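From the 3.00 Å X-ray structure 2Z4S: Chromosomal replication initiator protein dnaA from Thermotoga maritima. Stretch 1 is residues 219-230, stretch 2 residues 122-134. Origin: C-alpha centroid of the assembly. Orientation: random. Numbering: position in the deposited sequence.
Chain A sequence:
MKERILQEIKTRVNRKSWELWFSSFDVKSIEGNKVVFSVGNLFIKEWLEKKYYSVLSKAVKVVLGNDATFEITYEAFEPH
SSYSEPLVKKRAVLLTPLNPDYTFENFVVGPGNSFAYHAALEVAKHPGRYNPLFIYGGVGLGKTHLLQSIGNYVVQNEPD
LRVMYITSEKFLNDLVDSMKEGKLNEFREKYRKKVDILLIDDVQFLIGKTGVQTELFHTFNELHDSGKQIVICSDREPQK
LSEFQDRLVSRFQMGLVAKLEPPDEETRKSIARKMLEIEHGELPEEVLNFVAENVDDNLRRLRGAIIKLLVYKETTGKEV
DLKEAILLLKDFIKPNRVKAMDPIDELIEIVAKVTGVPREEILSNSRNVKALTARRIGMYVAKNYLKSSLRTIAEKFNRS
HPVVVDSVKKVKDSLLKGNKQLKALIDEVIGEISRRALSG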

# COMPACT_ATOMS: atom_id res chain seq x y z
N THR A 219 8.53 -10.13 -17.04
CA THR A 219 7.98 -10.81 -15.87
C THR A 219 6.48 -10.61 -15.93
O THR A 219 5.69 -11.54 -15.73
CB THR A 219 8.50 -10.19 -14.56
OG1 THR A 219 9.92 -9.99 -14.64
CG2 THR A 219 8.21 -11.12 -13.40
N PHE A 220 6.10 -9.37 -16.23
CA PHE A 220 4.70 -9.01 -16.34
C PHE A 220 4.04 -9.90 -17.37
O PHE A 220 3.14 -10.68 -17.05
CB PHE A 220 4.57 -7.56 -16.80
CG PHE A 220 3.15 -7.06 -16.91
CD1 PHE A 220 2.59 -6.29 -15.89
CD2 PHE A 220 2.38 -7.35 -18.03
CE1 PHE A 220 1.29 -5.81 -16.01
CE2 PHE A 220 1.08 -6.87 -18.15
CZ PHE A 220 0.54 -6.10 -17.14
N ASN A 221 4.52 -9.79 -18.61
CA ASN A 221 3.96 -10.55 -19.72
C ASN A 221 3.86 -12.06 -19.52
O ASN A 221 2.90 -12.68 -19.98
CB ASN A 221 4.75 -10.24 -20.99
CG ASN A 221 4.59 -8.80 -21.42
OD1 ASN A 221 3.47 -8.29 -21.49
ND2 ASN A 221 5.70 -8.14 -21.71
N GLU A 222 4.81 -12.65 -18.82
CA GLU A 222 4.76 -14.09 -18.62
C GLU A 222 3.69 -14.46 -17.61
O GLU A 222 2.97 -15.45 -17.79
CB GLU A 222 6.11 -14.61 -18.16
CG GLU A 222 6.24 -16.11 -18.32
CD GLU A 222 7.63 -16.59 -18.01
OE1 GLU A 222 7.96 -16.69 -16.81
OE2 GLU A 222 8.40 -16.84 -18.96
N LEU A 223 3.57 -13.67 -16.55
CA LEU A 223 2.56 -13.93 -15.52
C LEU A 223 1.18 -13.73 -16.14
O LEU A 223 0.25 -14.49 -15.87
CB LEU A 223 2.74 -12.97 -14.35
CG LEU A 223 3.99 -13.19 -13.51
CD1 LEU A 223 4.11 -12.10 -12.46
CD2 LEU A 223 3.90 -14.55 -12.86
N HIS A 224 1.07 -12.71 -16.99
CA HIS A 224 -0.18 -12.39 -17.64
C HIS A 224 -0.62 -13.46 -18.63
O HIS A 224 -1.82 -13.69 -18.81
CB HIS A 224 -0.06 -11.05 -18.37
CG HIS A 224 -1.37 -10.37 -18.61
ND1 HIS A 224 -2.54 -11.08 -18.77
CD2 HIS A 224 -1.69 -9.07 -18.72
CE1 HIS A 224 -3.53 -10.23 -18.97
NE2 HIS A 224 -3.05 -9.00 -18.95
N ASP A 225 0.32 -14.13 -19.29
CA ASP A 225 -0.06 -15.17 -20.23
C ASP A 225 -0.45 -16.46 -19.51
O ASP A 225 -0.88 -17.42 -20.15
CB ASP A 225 1.06 -15.48 -21.23
CG ASP A 225 1.25 -14.38 -22.25
OD1 ASP A 225 0.29 -13.62 -22.50
OD2 ASP A 225 2.36 -14.29 -22.82
N SER A 226 -0.31 -16.48 -18.19
CA SER A 226 -0.67 -17.67 -17.43
C SER A 226 -1.74 -17.40 -16.35
O SER A 226 -1.92 -18.20 -15.42
CB SER A 226 0.58 -18.28 -16.80
OG SER A 226 1.57 -17.29 -16.63
N GLY A 227 -2.44 -16.28 -16.51
CA GLY A 227 -3.51 -15.91 -15.59
C GLY A 227 -3.11 -15.53 -14.18
O GLY A 227 -3.96 -15.47 -13.29
N LYS A 228 -1.82 -15.25 -13.96
CA LYS A 228 -1.34 -14.86 -12.64
C LYS A 228 -1.71 -13.40 -12.38
O LYS A 228 -1.40 -12.53 -13.19
CB LYS A 228 0.17 -15.00 -12.58
CG LYS A 228 0.67 -16.32 -13.07
CD LYS A 228 0.66 -17.37 -11.99
CE LYS A 228 1.59 -18.50 -12.38
NZ LYS A 228 1.94 -19.37 -11.21
N GLN A 229 -2.35 -13.12 -11.24
CA GLN A 229 -2.75 -11.75 -10.92
C GLN A 229 -1.57 -10.83 -10.64
O GLN A 229 -0.65 -11.19 -9.91
CB GLN A 229 -3.69 -11.74 -9.71
CG GLN A 229 -4.19 -10.35 -9.29
CD GLN A 229 -5.13 -9.72 -10.31
OE1 GLN A 229 -6.05 -10.38 -10.79
NE2 GLN A 229 -4.91 -8.44 -10.63
N ILE A 230 -1.61 -9.63 -11.21
CA ILE A 230 -0.56 -8.64 -11.02
C ILE A 230 -1.22 -7.43 -10.38
O ILE A 230 -2.31 -7.04 -10.79
CB ILE A 230 0.02 -8.11 -12.37
CG1 ILE A 230 0.38 -9.25 -13.32
CG2 ILE A 230 1.23 -7.24 -12.10
CD1 ILE A 230 1.75 -9.84 -13.08
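Stretch 2, residues 122-134: EVAKHPGRYNPLF

Stretch 2 enters as the last turn of a helix (122-125) that begins earlier in the chain, crosses stretch 1 as an irregular loop, and leaves as a strand beginning at Leu-133. Along the helix, Val-123 directs its CA-to-CB bond toward stretch 1, and its CG1 packs 3.4 Å from CD of Gln-229. The chain abandons helical geometry at His-126, whose backbone amide still bonds to O of Glu-122, and Pro-127 follows in an extended conformation, its CB 4.3 Å from CB of Gln-229.

Gly-128 lies alongside Gln-229, with their CA atoms 4.9 Å apart. Its phi of 115° and psi of -34° call for glycine, and its N donates a hydrogen bond to Gln-229 OE1 at 2.9 Å. Arg-129 then directs its CA-to-CB bond away, as does Tyr-130, which takes part through its backbone: Gln-229 NE2 donates to Tyr-130 O at 3.0 Å. The Gln-229 amide thus ties down two points of the loop, accepting at one and donating at the other.

Asn-131 directs its CA-to-CB bond toward stretch 1 and answers with its own amide, bonding to the backbone around Gln-229. Asn-131 ND2 donates to Lys-228 O at a very short 2.4 Å, while Asn-131 OD1 accepts from Ile-230 N at 2.6 Å. Its CB lies over one face of the His-224 ring, 4.1 Å from His-224 CE1.

A cis peptide bond leads into Pro-132, whose CA-to-CB bond also points toward stretch 1. Its CB sits 3.4 Å from CB of Ile-230, and its CG meets the edge of the Phe-220 ring, 3.8 Å from Phe-220 CZ. Leu-133 N then donates to Ile-230 O at 3.0 Å, a backbone hydrogen bond joining the two stretches where both are in strand conformation and run in the same direction. Phe-134 continues the strand without touching stretch 1.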

# COMPACT_ATOMS: atom_id res chain seq x y z
N GLU A 122 -12.51 -6.84 -5.02
CA GLU A 122 -13.01 -7.60 -6.16
C GLU A 122 -11.89 -8.49 -6.71
O GLU A 122 -12.08 -9.70 -6.91
CB GLU A 122 -13.51 -6.64 -7.24
CG GLU A 122 -14.22 -7.32 -8.40
CD GLU A 122 -15.48 -8.06 -7.98
OE1 GLU A 122 -15.49 -8.74 -6.93
OE2 GLU A 122 -16.47 -7.99 -8.72
N VAL A 123 -10.72 -7.89 -6.93
CA VAL A 123 -9.57 -8.62 -7.44
C VAL A 123 -9.12 -9.73 -6.49
O VAL A 123 -8.70 -10.80 -6.92
CB VAL A 123 -8.37 -7.68 -7.71
CG1 VAL A 123 -7.11 -8.48 -7.85
CG2 VAL A 123 -8.62 -6.88 -8.97
N ALA A 124 -9.23 -9.47 -5.19
CA ALA A 124 -8.83 -10.45 -4.19
C ALA A 124 -9.77 -11.63 -4.13
O ALA A 124 -9.39 -12.73 -3.74
CB ALA A 124 -8.74 -9.80 -2.83
N LYS A 125 -11.02 -11.40 -4.52
CA LYS A 125 -12.02 -12.45 -4.51
C LYS A 125 -11.95 -13.26 -5.79
O LYS A 125 -12.31 -14.44 -5.83
CB LYS A 125 -13.42 -11.84 -4.32
CG LYS A 125 -13.67 -11.35 -2.90
CD LYS A 125 -15.11 -10.94 -2.65
CE LYS A 125 -15.34 -10.62 -1.16
NZ LYS A 125 -16.72 -10.16 -0.84
N HIS A 126 -11.47 -12.61 -6.85
CA HIS A 126 -11.33 -13.26 -8.14
C HIS A 126 -9.94 -13.02 -8.72
O HIS A 126 -9.79 -12.31 -9.72
CB HIS A 126 -12.38 -12.73 -9.12
CG HIS A 126 -13.79 -13.01 -8.70
ND1 HIS A 126 -14.28 -14.29 -8.54
CD2 HIS A 126 -14.82 -12.18 -8.42
CE1 HIS A 126 -15.55 -14.23 -8.18
NE2 HIS A 126 -15.90 -12.96 -8.11
N PRO A 127 -8.90 -13.60 -8.10
CA PRO A 127 -7.57 -13.37 -8.66
C PRO A 127 -7.52 -13.87 -10.10
O PRO A 127 -7.76 -15.05 -10.39
CB PRO A 127 -6.66 -14.14 -7.70
CG PRO A 127 -7.53 -15.22 -7.17
CD PRO A 127 -8.84 -14.52 -6.95
N GLY A 128 -7.22 -12.97 -11.02
CA GLY A 128 -7.15 -13.36 -12.42
C GLY A 128 -8.21 -12.72 -13.30
O GLY A 128 -7.94 -12.44 -14.47
N ARG A 129 -9.40 -12.49 -12.76
CA ARG A 129 -10.49 -11.90 -13.52
C ARG A 129 -10.19 -10.49 -14.04
O ARG A 129 -10.79 -10.06 -15.02
CB ARG A 129 -11.77 -11.87 -12.69
CG ARG A 129 -12.88 -11.04 -13.29
CD ARG A 129 -14.18 -11.31 -12.58
NE ARG A 129 -14.53 -12.73 -12.67
CZ ARG A 129 -15.50 -13.31 -11.99
NH1 ARG A 129 -16.24 -12.61 -11.14
NH2 ARG A 129 -15.72 -14.61 -12.14
N TYR A 130 -9.28 -9.78 -13.39
CA TYR A 130 -8.95 -8.44 -13.85
C TYR A 130 -7.45 -8.21 -13.71
O TYR A 130 -7.00 -7.69 -12.69
CB TYR A 130 -9.71 -7.38 -13.06
CG TYR A 130 -11.21 -7.62 -12.94
CD1 TYR A 130 -11.79 -7.95 -11.71
CD2 TYR A 130 -12.04 -7.51 -14.05
CE1 TYR A 130 -13.17 -8.17 -11.59
CE2 TYR A 130 -13.42 -7.73 -13.94
CZ TYR A 130 -13.98 -8.06 -12.71
OH TYR A 130 -15.34 -8.28 -12.60
N ASN A 131 -6.69 -8.60 -14.73
CA ASN A 131 -5.24 -8.45 -14.69
C ASN A 131 -4.71 -7.37 -15.60
O ASN A 131 -4.90 -7.42 -16.81
CB ASN A 131 -4.58 -9.77 -15.06
CG ASN A 131 -3.59 -10.22 -14.02
OD1 ASN A 131 -2.89 -9.40 -13.42
ND2 ASN A 131 -3.51 -11.52 -13.81
N PRO A 132 -4.01 -6.39 -15.04
CA PRO A 132 -3.70 -6.27 -13.62
C PRO A 132 -4.49 -5.13 -12.97
O PRO A 132 -5.31 -4.47 -13.59
CB PRO A 132 -2.22 -5.94 -13.65
CG PRO A 132 -2.20 -4.88 -14.76
CD PRO A 132 -3.16 -5.47 -15.83
N LEU A 133 -4.21 -4.91 -11.69
CA LEU A 133 -4.84 -3.84 -10.95
C LEU A 133 -3.71 -2.84 -10.72
O LEU A 133 -2.62 -3.22 -10.30
CB LEU A 133 -5.37 -4.36 -9.61
CG LEU A 133 -5.85 -3.35 -8.55
CD1 LEU A 133 -6.81 -2.33 -9.14
CD2 LEU A 133 -6.48 -4.13 -7.42
N PHE A 134 -3.98 -1.57 -11.01
CA PHE A 134 -2.97 -0.55 -10.83
C PHE A 134 -3.55 0.55 -9.97
O PHE A 134 -4.26 1.41 -10.46
CB PHE A 134 -2.54 0.04 -12.17
CG PHE A 134 -1.43 1.04 -12.06
CD1 PHE A 134 -1.69 2.36 -11.71
CD2 PHE A 134 -0.11 0.66 -12.29
CE1 PHE A 134 -0.65 3.29 -11.58
CE2 PHE A 134 0.94 1.57 -12.17
CZ PHE A 134 0.67 2.89 -11.81